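Local atomic coordinates of D-threo-3-hydroxyaspartate dehydratase (Delftia, PDB entry 3WQD), a protein that catalyses the pyridoxal-phosphate-dependent deamination of D-threo-3-hydroxyaspartate to oxaloacetate and ammonium, with a divalent metal ion as further cofactor. Residues W142-T147 with G178-A183; S185-D190 with L253-I258; W283-A288 with Q329-L334. One frame throughout, in Å; residues are numbered along the deposited sequence. Where two conformers were deposited one is given.

Interaction 1: residues W142-T147 with G178-A183. With PLP (pyridoxal-5'-phosphate), chain G; 999 ((3S)-3-hydroxy-D-aspartic acid), chain J.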
loop_
_atom_site.group_PDB
_atom_site.type_symbol
_atom_site.label_atom_id
_atom_site.label_comp_id
_atom_site.label_asym_id
_atom_site.label_seq_id
_atom_site.Cartn_x
_atom_site.Cartn_y
_atom_site.Cartn_z
ATOM N N TRP B 142 26.954 12.404 -4.630
ATOM C CA TRP B 142 27.389 12.194 -3.233
ATOM C C TRP B 142 27.622 10.738 -2.968
ATOM O O TRP B 142 27.008 9.894 -3.628
ATOM C CB TRP B 142 26.359 12.718 -2.238
ATOM C CG TRP B 142 26.034 14.176 -2.418
ATOM C CD1 TRP B 142 26.485 15.097 -3.381
ATOM C CD2 TRP B 142 25.108 14.898 -1.575
ATOM N NE1 TRP B 142 25.881 16.377 -3.171
ATOM C CE2 TRP B 142 25.023 16.279 -2.068
ATOM C CE3 TRP B 142 24.310 14.527 -0.456
ATOM C CZ2 TRP B 142 24.143 17.235 -1.462
ATOM C CZ3 TRP B 142 23.436 15.495 0.119
ATOM C CH2 TRP B 142 23.380 16.810 -0.380
ATOM N N ILE B 143 28.446 10.425 -1.978
ATOM C CA ILE B 143 28.746 9.018 -1.677
ATOM C C ILE B 143 27.938 8.645 -0.433
ATOM O O ILE B 143 27.981 9.352 0.598
ATOM C CB ILE B 143 30.273 8.807 -1.428
ATOM C CG1 ILE B 143 31.021 9.227 -2.727
ATOM C CG2 ILE B 143 30.469 7.305 -1.043
ATOM C CD1 ILE B 143 32.569 9.204 -2.509
ATOM N N GLU B 144 27.173 7.563 -0.541
ATOM C CA GLU B 144 26.337 7.077 0.591
ATOM C C GLU B 144 27.179 6.273 1.557
ATOM O O GLU B 144 27.928 5.403 1.137
ATOM C CB GLU B 144 25.140 6.312 0.044
ATOM C CG GLU B 144 24.130 5.965 1.174
ATOM C CD GLU B 144 22.821 5.417 0.635
ATOM O OE1 GLU B 144 21.885 5.507 1.502
ATOM O OE2 GLU B 144 22.762 4.879 -0.487
ATOM N N ILE B 145 27.040 6.558 2.854
ATOM C CA ILE B 145 27.891 5.983 3.926
ATOM C C ILE B 145 26.985 5.136 4.817
ATOM O O ILE B 145 25.863 5.550 5.143
ATOM C CB ILE B 145 28.504 7.115 4.773
ATOM C CG1 ILE B 145 29.267 8.158 3.897
ATOM C CG2 ILE B 145 29.435 6.501 5.873
ATOM C CD1 ILE B 145 30.361 7.506 3.020
ATOM N N ASP B 146 27.420 3.913 5.118
ATOM C CA ASP B 146 26.754 3.009 6.092
ATOM C C ASP B 146 27.340 3.359 7.482
ATOM O O ASP B 146 28.525 3.086 7.764
ATOM C CB ASP B 146 27.056 1.568 5.729
ATOM C CG ASP B 146 26.447 0.580 6.684
ATOM O OD1 ASP B 146 25.856 1.023 7.707
ATOM O OD2 ASP B 146 26.622 -0.618 6.440
ATOM N N THR B 147 26.539 4.022 8.340
ATOM C CA THR B 147 27.020 4.385 9.711
ATOM C C THR B 147 26.408 3.447 10.742
ATOM O O THR B 147 26.887 3.446 11.893
ATOM C CB THR B 147 26.704 5.847 10.061
ATOM O OG1 THR B 147 25.284 6.082 9.878
ATOM C CG2 THR B 147 27.529 6.796 9.234
ATOM N N GLY B 178 29.573 15.621 -1.839
ATOM C CA GLY B 178 29.330 15.407 -0.421
ATOM C C GLY B 178 29.207 13.911 -0.127
ATOM O O GLY B 178 29.400 13.002 -0.956
ATOM N N VAL B 179 28.908 13.645 1.166
ATOM C CA VAL B 179 28.590 12.294 1.698
ATOM C C VAL B 179 27.236 12.390 2.420
ATOM O O VAL B 179 26.834 13.454 2.951
ATOM C CB VAL B 179 29.639 11.754 2.711
ATOM C CG1 VAL B 179 30.899 11.334 1.885
ATOM C CG2 VAL B 179 30.020 12.836 3.760
ATOM N N LEU B 180 26.490 11.282 2.456
ATOM C CA LEU B 180 25.253 11.282 3.212
ATOM C C LEU B 180 25.095 9.927 3.884
ATOM O O LEU B 180 25.624 8.881 3.398
ATOM C CB LEU B 180 24.011 11.585 2.325
ATOM C CG LEU B 180 23.564 10.398 1.394
ATOM C CD1 LEU B 180 22.103 10.703 0.914
ATOM C CD2 LEU B 180 24.448 10.237 0.151
ATOM N N THR B 181 24.324 9.915 4.970
ATOM C CA THR B 181 23.997 8.680 5.647
ATOM C C THR B 181 22.556 8.785 6.171
ATOM O O THR B 181 22.099 9.919 6.462
ATOM C CB THR B 181 25.008 8.384 6.804
ATOM O OG1 THR B 181 24.784 7.026 7.215
ATOM C CG2 THR B 181 24.833 9.338 7.927
ATOM N N HIS B 182 21.934 7.614 6.390
ATOM C CA HIS B 182 20.635 7.564 7.044
ATOM C C HIS B 182 20.671 6.532 8.095
ATOM O O HIS B 182 20.793 5.299 7.783
ATOM C CB HIS B 182 19.574 7.137 5.966
ATOM C CG HIS B 182 18.224 6.750 6.534
ATOM N ND1 HIS B 182 17.422 7.636 7.306
ATOM C CD2 HIS B 182 17.494 5.594 6.389
ATOM C CE1 HIS B 182 16.210 6.984 7.562
ATOM N NE2 HIS B 182 16.294 5.750 7.075
ATOM N N ALA B 183 20.604 6.929 9.384
ATOM C CA ALA B 183 20.716 5.906 10.435
ATOM C C ALA B 183 19.344 5.322 10.757
ATOM O O ALA B 183 18.766 5.589 11.855
ATOM C CB ALA B 183 21.442 6.466 11.684
HETATM N N1 PLP G . 17.081 9.935 4.134
HETATM C C2 PLP G . 16.989 8.745 3.514
HETATM C C2A PLP G . 18.033 8.284 2.550
HETATM C C3 PLP G . 15.934 7.831 3.883
HETATM O O3 PLP G . 15.837 6.646 3.291
HETATM C C4 PLP G . 14.932 8.308 4.826
HETATM C C4A PLP G . 13.849 7.461 5.244
HETATM C C5 PLP G . 15.102 9.662 5.327
HETATM C C6 PLP G . 16.231 10.436 5.006
HETATM C C5A PLP G . 14.036 10.226 6.259
HETATM O O4P PLP G . 13.909 9.472 7.455
HETATM P P PLP G . 12.585 9.784 8.333
HETATM O O1P PLP G . 12.650 11.259 8.652
HETATM O O2P PLP G . 12.840 8.908 9.536
HETATM O O3P PLP G . 11.438 9.429 7.512
HETATM O OD2 999 J . 11.867 2.892 7.626
HETATM C CG 999 J . 11.649 4.062 7.181
HETATM O OD1 999 J . 10.478 4.562 7.171
HETATM C CB 999 J . 12.832 4.890 6.664
HETATM O OB 999 J . 14.067 4.074 6.835
HETATM C CA 999 J . 12.690 5.287 5.215
HETATM N N 999 J . 13.833 6.124 4.828
HETATM C C 999 J . 12.558 4.138 4.308
HETATM O OXT 999 J . 11.545 3.466 4.248
HETATM O O 999 J . 13.545 3.957 3.528
HETATM O O HOH W 1 22.995 5.287 4.998
HETATM O O HOH W 2 23.648 3.822 7.723
#
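Parallel strands 140-146 and 175-180 are neighbours in the TIM-type barrel of the alanine racemase-like domain, and helix 159-171 lies in the connection between them. A ladder of backbone hydrogen bonds joins them: I143 N donates to G178 O, L180 N to I143 O at 3.1 Å, and I145 N to L180 O at 2.8 Å. On one face of the sheet the W142 indole lies over the backbone of G178, whose CA sits 4.2 Å from the centroid of the five-membered ring, 17° off its normal, in a CH-pi contact. L180 crosses W142 at about a right angle, its CD2 3.9 Å from W142 CB. I143 and V179 turn to the other face, and I145 sets CG1 3.8 Å from V179 CB.

Past the ladder, hydroxyls take over. T181 OG1, anti to its own N (chi1 -168°), donates to I145 O from above the carbonyl plane and accepts a hydrogen bond from T147 OG1 at 2.9 Å. The next residue, H182, faces the active site: one side of its imidazole lies over PLP C4, with CE1 3.3 Å away, while in the ring plane NE2 donates to OB of the bound hydroxyaspartate at 2.8 Å.

Interaction 2: residues S185-D190 with L253-I258. With 999 ((3S)-3-hydroxy-D-aspartic acid), chain J; PLP (pyridoxal-5'-phosphate), chain G.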
loop_
_atom_site.group_PDB
_atom_site.type_symbol
_atom_site.label_atom_id
_atom_site.label_comp_id
_atom_site.label_asym_id
_atom_site.label_seq_id
_atom_site.Cartn_x
_atom_site.Cartn_y
_atom_site.Cartn_z
ATOM N N SER B 185 18.369 2.498 11.623
ATOM C CA SER B 185 18.260 1.580 12.757
ATOM C C SER B 185 17.702 2.332 13.973
ATOM O O SER B 185 17.289 1.664 14.939
ATOM C CB SER B 185 19.601 0.963 13.192
ATOM O OG SER B 185 20.480 1.932 13.817
ATOM N N SER B 186 17.541 3.653 13.885
ATOM C CA SER B 186 16.953 4.417 15.003
ATOM C C SER B 186 15.492 3.933 15.262
ATOM O O SER B 186 14.925 4.093 16.372
ATOM C CB SER B 186 16.980 5.920 14.705
ATOM O OG SER B 186 16.080 6.200 13.591
ATOM N N TYR B 187 14.849 3.344 14.237
ATOM C CA TYR B 187 13.434 2.908 14.366
ATOM C C TYR B 187 13.312 1.699 15.266
ATOM O O TYR B 187 12.192 1.373 15.693
ATOM C CB TYR B 187 12.893 2.540 12.991
ATOM C CG TYR B 187 12.559 3.713 12.127
ATOM C CD1 TYR B 187 13.327 4.887 12.052
ATOM C CD2 TYR B 187 11.363 3.691 11.350
ATOM C CE1 TYR B 187 12.988 5.921 11.161
ATOM C CE2 TYR B 187 11.003 4.749 10.530
ATOM C CZ TYR B 187 11.811 5.855 10.395
ATOM O OH TYR B 187 11.444 6.892 9.561
ATOM N N GLU B 188 14.449 1.070 15.631
ATOM C CA GLU B 188 14.420 -0.056 16.539
ATOM C C GLU B 188 14.577 0.386 18.001
ATOM O O GLU B 188 14.517 -0.481 18.878
ATOM C CB GLU B 188 15.589 -0.953 16.254
ATOM C CG GLU B 188 15.455 -1.733 14.982
ATOM C CD GLU B 188 16.842 -2.077 14.507
ATOM O OE1 GLU B 188 17.777 -2.318 15.342
ATOM O OE2 GLU B 188 17.052 -1.988 13.353
ATOM N N LEU B 189 14.765 1.671 18.253
ATOM C CA LEU B 189 15.104 2.192 19.604
ATOM C C LEU B 189 13.841 2.798 20.228
ATOM O O LEU B 189 12.840 3.030 19.534
ATOM C CB LEU B 189 16.200 3.263 19.512
ATOM C CG LEU B 189 17.509 2.700 18.886
ATOM C CD1 LEU B 189 18.593 3.794 18.822
ATOM C CD2 LEU B 189 17.988 1.399 19.568
ATOM N N ASP B 190 13.878 2.995 21.526
ATOM C CA ASP B 190 12.751 3.558 22.250
ATOM C C ASP B 190 13.087 4.270 23.551
ATOM O O ASP B 190 12.192 4.462 24.396
ATOM C CB ASP B 190 11.673 2.492 22.510
ATOM C CG ASP B 190 12.227 1.321 23.341
ATOM O OD1 ASP B 190 13.058 1.560 24.197
ATOM O OD2 ASP B 190 11.803 0.173 23.117
ATOM N N LEU B 253 2.288 6.293 14.634
ATOM C CA LEU B 253 2.392 5.531 15.891
ATOM C C LEU B 253 3.755 4.820 16.104
ATOM O O LEU B 253 4.166 4.616 17.243
ATOM C CB LEU B 253 1.286 4.503 15.979
ATOM C CG LEU B 253 -0.128 5.139 16.041
ATOM C CD1 LEU B 253 -1.165 4.008 15.781
ATOM C CD2 LEU B 253 -0.349 5.870 17.386
ATOM N N VAL B 254 4.434 4.445 15.003
ATOM C CA VAL B 254 5.814 3.933 15.128
ATOM C C VAL B 254 6.661 5.051 15.785
ATOM O O VAL B 254 7.437 4.733 16.732
ATOM C CB VAL B 254 6.377 3.511 13.776
ATOM C CG1 VAL B 254 7.906 3.367 13.793
ATOM C CG2 VAL B 254 5.748 2.148 13.390
ATOM N N MET B 255 6.560 6.300 15.345
ATOM C CA MET B 255 7.335 7.414 15.967
ATOM C C MET B 255 6.918 7.638 17.400
ATOM O O MET B 255 7.797 7.939 18.291
ATOM C CB MET B 255 7.258 8.761 15.193
ATOM C CG MET B 255 7.877 8.680 13.785
ATOM S SD MET B 255 9.654 8.626 13.861
ATOM C CE MET B 255 10.036 7.124 12.940
ATOM N N ARG B 256 5.612 7.519 17.697
ATOM C CA ARG B 256 5.094 7.654 19.063
ATOM C C ARG B 256 5.784 6.623 19.978
ATOM O O ARG B 256 6.301 6.933 21.095
ATOM C CB ARG B 256 3.564 7.487 19.073
ATOM C CG ARG B 256 2.993 7.629 20.485
ATOM C CD ARG B 256 2.915 6.286 21.171
ATOM N NE ARG B 256 2.122 6.360 22.398
ATOM C CZ ARG B 256 1.941 5.300 23.216
ATOM N NH1 ARG B 256 2.447 4.089 22.901
ATOM N NH2 ARG B 256 1.248 5.400 24.301
ATOM N N ASN B 257 5.852 5.366 19.483
ATOM C CA ASN B 257 6.474 4.299 20.240
ATOM C C ASN B 257 7.997 4.473 20.423
ATOM O O ASN B 257 8.545 4.094 21.473
ATOM C CB ASN B 257 6.173 2.951 19.673
ATOM C CG ASN B 257 4.772 2.467 20.021
ATOM O OD1 ASN B 257 4.196 2.917 21.045
ATOM N ND2 ASN B 257 4.228 1.524 19.234
ATOM N N ILE B 258 8.637 5.067 19.423
ATOM C CA ILE B 258 10.075 5.309 19.521
ATOM C C ILE B 258 10.282 6.353 20.632
ATOM O O ILE B 258 11.360 6.364 21.303
ATOM C CB ILE B 258 10.671 5.761 18.126
ATOM C CG1 ILE B 258 10.667 4.573 17.190
ATOM C CG2 ILE B 258 12.114 6.308 18.302
ATOM C CD1 ILE B 258 10.811 5.066 15.708
HETATM O OD2 999 J . 11.867 2.892 7.626
HETATM C CG 999 J . 11.649 4.062 7.181
HETATM O OD1 999 J . 10.478 4.562 7.171
HETATM C CB 999 J . 12.832 4.890 6.664
HETATM O OB 999 J . 14.067 4.074 6.835
HETATM C CA 999 J . 12.690 5.287 5.215
HETATM N N 999 J . 13.833 6.124 4.828
HETATM C C 999 J . 12.558 4.138 4.308
HETATM O OXT 999 J . 11.545 3.466 4.248
HETATM O O 999 J . 13.545 3.957 3.528
HETATM N N1 PLP G . 17.081 9.935 4.134
HETATM C C2 PLP G . 16.989 8.745 3.514
HETATM C C2A PLP G . 18.033 8.284 2.550
HETATM C C3 PLP G . 15.934 7.831 3.883
HETATM O O3 PLP G . 15.837 6.646 3.291
HETATM C C4 PLP G . 14.932 8.308 4.826
HETATM C C4A PLP G . 13.849 7.461 5.244
HETATM C C5 PLP G . 15.102 9.662 5.327
HETATM C C6 PLP G . 16.231 10.436 5.006
HETATM C C5A PLP G . 14.036 10.226 6.259
HETATM O O4P PLP G . 13.909 9.472 7.455
HETATM P P PLP G . 12.585 9.784 8.333
HETATM O O1P PLP G . 12.650 11.259 8.652
HETATM O O2P PLP G . 12.840 8.908 9.536
HETATM O O3P PLP G . 11.438 9.429 7.512
HETATM O O HOH W 3 9.523 5.143 23.899
#
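I258 and Y187 bury the most surface here, and I258 does so by wedging its side chain against the backbone as well as the ring of the 185-190 turn. Its CD1 reaches Y187 CA at 3.7 Å and comes near CG of the phenol, while CG1 lies 3.5 Å from L189 O. With CG1 beside the backbone N (chi1 -71°) and the chain then extended to CD1, the branch reaches across to Y187. L195, on helix 192-215, also touches I258.

Three residues of helix 253-258, V254, M255 and I258, meet the Y187 ring. V254 CG1 approaches CD2 obliquely. M255 has two conformers; in one of them CE stands over the ring, 3.6 Å from the centroid and 21° off the normal, with SD oblique to it, so this CH-pi and Met-aromatic contact is tentative. Residues 185-188 belong to a 3-10 segment in the loop that follows strand 175-180 of the alanine racemase-like barrel, and this segment carries the tyrosine to the phosphate of pyridoxal phosphate. Y187 OH donates a hydrogen bond to PLP O2P, which lies in the ring plane; the modelled 2.5 Å is unusually short and its exact value doubtful. The cofactor is also bonded by R151, T228, R244, G246 and V247. Y187 CE2 is 3.4 Å from OD1 of the bound hydroxyaspartate.

D190, the third contributor, works mostly through its backbone. Its CA forms a CA-H...O contact with I258 O at 3.3 Å, CB rests against N257 O, and one water donates both to D190 O and to N257 O.

Interaction 3: residues W283-A288 with Q329-L334. With 999 ((3S)-3-hydroxy-D-aspartic acid), chain E.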
loop_
_atom_site.group_PDB
_atom_site.type_symbol
_atom_site.label_atom_id
_atom_site.label_comp_id
_atom_site.label_asym_id
_atom_site.label_seq_id
_atom_site.Cartn_x
_atom_site.Cartn_y
_atom_site.Cartn_z
ATOM N N TRP B 283 -16.993 -6.795 17.827
ATOM C CA TRP B 283 -16.381 -6.141 16.645
ATOM C C TRP B 283 -17.226 -5.083 16.051
ATOM O O TRP B 283 -18.459 -5.315 15.899
ATOM C CB TRP B 283 -16.177 -7.136 15.501
ATOM C CG TRP B 283 -15.124 -8.218 15.724
ATOM C CD1 TRP B 283 -14.290 -8.400 16.861
ATOM C CD2 TRP B 283 -14.806 -9.344 14.803
ATOM N NE1 TRP B 283 -13.513 -9.520 16.701
ATOM C CE2 TRP B 283 -13.723 -10.109 15.455
ATOM C CE3 TRP B 283 -15.275 -9.758 13.536
ATOM C CZ2 TRP B 283 -13.178 -11.267 14.879
ATOM C CZ3 TRP B 283 -14.685 -10.909 12.953
ATOM C CH2 TRP B 283 -13.680 -11.658 13.624
ATOM N N ALA B 284 -16.640 -3.927 15.706
ATOM C CA ALA B 284 -17.272 -2.992 14.763
ATOM C C ALA B 284 -16.480 -3.157 13.460
ATOM O O ALA B 284 -15.276 -3.325 13.483
ATOM C CB ALA B 284 -17.278 -1.524 15.225
ATOM N N ILE B 285 -17.183 -3.183 12.342
ATOM C CA ILE B 285 -16.562 -3.286 11.028
ATOM C C ILE B 285 -16.540 -1.894 10.423
ATOM O O ILE B 285 -17.613 -1.212 10.393
ATOM C CB ILE B 285 -17.340 -4.253 10.075
ATOM C CG1 ILE B 285 -17.697 -5.629 10.706
ATOM C CG2 ILE B 285 -16.570 -4.366 8.734
ATOM C CD1 ILE B 285 -16.583 -6.375 11.283
ATOM N N VAL B 286 -15.371 -1.440 9.903
ATOM C CA VAL B 286 -15.277 -0.115 9.321
ATOM C C VAL B 286 -14.833 -0.273 7.878
ATOM O O VAL B 286 -14.352 -1.322 7.442
ATOM C CB VAL B 286 -14.281 0.795 10.079
ATOM C CG1 VAL B 286 -14.856 1.086 11.472
ATOM C CG2 VAL B 286 -12.841 0.237 10.124
ATOM N N ASP B 287 -15.057 0.784 7.090
ATOM C CA ASP B 287 -14.680 0.770 5.642
ATOM C C ASP B 287 -13.230 1.178 5.384
ATOM O O ASP B 287 -12.868 1.455 4.240
ATOM C CB ASP B 287 -15.685 1.577 4.795
ATOM C CG ASP B 287 -15.665 3.062 5.112
ATOM O OD1 ASP B 287 -14.917 3.531 6.009
ATOM O OD2 ASP B 287 -16.441 3.827 4.498
ATOM N N ALA B 288 -12.415 1.235 6.425
ATOM C CA ALA B 288 -10.924 1.345 6.289
ATOM C C ALA B 288 -10.281 -0.013 6.531
ATOM O O ALA B 288 -10.059 -0.384 7.706
ATOM C CB ALA B 288 -10.337 2.437 7.220
ATOM N N GLN B 329 -9.107 -6.268 2.614
ATOM C CA GLN B 329 -8.786 -5.178 1.680
ATOM C C GLN B 329 -9.608 -3.904 1.965
ATOM O O GLN B 329 -9.034 -2.811 2.039
ATOM C CB GLN B 329 -8.991 -5.727 0.284
ATOM C CG GLN B 329 -8.472 -4.763 -0.818
ATOM C CD GLN B 329 -8.346 -5.445 -2.159
ATOM O OE1 GLN B 329 -7.905 -6.626 -2.219
ATOM N NE2 GLN B 329 -8.525 -4.672 -3.246
ATOM N N GLU B 330 -10.968 -4.040 2.066
ATOM C CA GLU B 330 -11.827 -2.844 2.240
ATOM C C GLU B 330 -12.645 -2.941 3.541
ATOM O O GLU B 330 -13.559 -2.161 3.707
ATOM C CB GLU B 330 -12.773 -2.681 1.030
ATOM C CG GLU B 330 -11.985 -2.324 -0.256
ATOM C CD GLU B 330 -11.355 -0.896 -0.192
ATOM O OE1 GLU B 330 -11.754 0.001 0.647
ATOM O OE2 GLU B 330 -10.442 -0.631 -1.045
ATOM N N HIS B 331 -12.262 -3.836 4.461
ATOM C CA HIS B 331 -12.961 -3.967 5.740
ATOM C C HIS B 331 -11.920 -3.913 6.815
ATOM O O HIS B 331 -10.949 -4.722 6.774
ATOM C CB HIS B 331 -13.625 -5.351 5.939
ATOM C CG HIS B 331 -14.664 -5.756 4.928
ATOM N ND1 HIS B 331 -14.366 -6.128 3.654
ATOM C CD2 HIS B 331 -16.065 -5.863 5.062
ATOM C CE1 HIS B 331 -15.518 -6.485 2.992
ATOM N NE2 HIS B 331 -16.552 -6.349 3.874
ATOM N N GLY B 332 -12.103 -3.065 7.807
ATOM C CA GLY B 332 -11.268 -3.075 9.034
ATOM C C GLY B 332 -12.097 -3.623 10.191
ATOM O O GLY B 332 -13.313 -3.356 10.268
ATOM N N ILE B 333 -11.417 -4.326 11.119
ATOM C CA ILE B 333 -12.097 -4.955 12.271
ATOM C C ILE B 333 -11.660 -4.093 13.441
ATOM O O ILE B 333 -10.486 -4.075 13.790
ATOM C CB ILE B 333 -11.747 -6.463 12.491
ATOM C CG1 ILE B 333 -12.066 -7.391 11.297
ATOM C CG2 ILE B 333 -12.425 -6.941 13.783
ATOM C CD1 ILE B 333 -13.319 -7.076 10.690
ATOM N N LEU B 334 -12.589 -3.349 14.024
ATOM C CA LEU B 334 -12.383 -2.493 15.185
ATOM C C LEU B 334 -12.771 -3.301 16.464
ATOM O O LEU B 334 -13.844 -3.910 16.550
ATOM C CB LEU B 334 -13.175 -1.208 15.052
ATOM C CG LEU B 334 -13.091 -0.196 16.201
ATOM C CD1 LEU B 334 -13.581 1.184 15.753
ATOM C CD2 LEU B 334 -13.818 -0.678 17.475
HETATM O OD2 999 E . -7.907 -11.948 2.324
HETATM C CG 999 E . -8.239 -11.733 1.142
HETATM O OD1 999 E . -7.411 -11.430 0.232
HETATM C CB 999 E . -9.709 -11.865 0.808
HETATM O OB 999 E . -10.425 -12.228 2.043
HETATM C CA 999 E . -10.253 -10.572 0.202
HETATM N N 999 E . -11.677 -10.755 -0.189
HETATM C C 999 E . -10.210 -9.388 1.114
HETATM O OXT 999 E . -9.101 -8.842 1.340
HETATM O O 999 E . -11.276 -8.928 1.557
HETATM O O HOH W 4 -14.054 0.769 1.680
HETATM O O HOH W 5 -10.196 0.286 2.844
#
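E330 OE1 is held from several sides: one water donates to it and also to D287 O, a second water lies close by, and W390 NE1 of the second subunit hydrogen-bonds to it. The D287 side chain turns elsewhere, to T20 and T273 and, in a salt bridge, to R101 of the second subunit.

These residues lie just beyond an antiparallel pairing of strands 283-286 and 332-336 in the mixed beta sheet of the serine dehydratase-type domain. A284 with L334 and V286 with G332 are hydrogen-bonded pairs, and I285 with I333 is the non-hydrogen-bonded pair between them. The shortest of the four backbone bonds runs from L334 N to A284 O at 2.7 Å; V286 N reaches G332 O at 2.8 Å. G332 has no side chain, and the strand approaches closely there, its CA making a CA-H...O contact with A288 O at 3.2 Å.

One face of the pairing carries W283, I285 and I333. With CG1 beside the backbone N (chi1 -59°), I333 turns CG2 over the indole of W283, 3.6 Å from the centroid of the five-membered ring and only 14° off its normal, a CH-pi contact. I285 and I333 lie side by side pointing the same way, and their CD1 atoms press together at 3.4 Å, tighter than a usual van der Waals contact. I285 CG2 then meets the H331 imidazole at its edge, in plane, near CD2. The other face pairs A284 CB with L334 CB, backed by L324 and F349.

At the start of 329-334 the chain reaches a bound hydroxyaspartate that H182 of the second subunit also bonds; Q329 N donates to its OXT at 2.9 Å, with an N-H...O angle of 150°.

Overall arrangement
The three contacts follow one another along the chain without interleaving. Segments 178-183 of interaction 1 and 185-190 of interaction 2 adjoin in the sequence, and the centres of the two contacts are about 21 Å apart; one is built on barrel strands, the other on the turn and short helix at the barrel mouth, and both touch the same cofactor and hydroxyaspartate. Interaction 3 belongs to the separate beta domain, its centre about 41 Å from that of interaction 1 and about 26 Å from that of interaction 2. Its segment 329-334 meets a different hydroxyaspartate, one that H182 of the second subunit also holds. Each active site of the two-chain assembly is therefore completed by barrel residues of one subunit and beta-domain residues of the other.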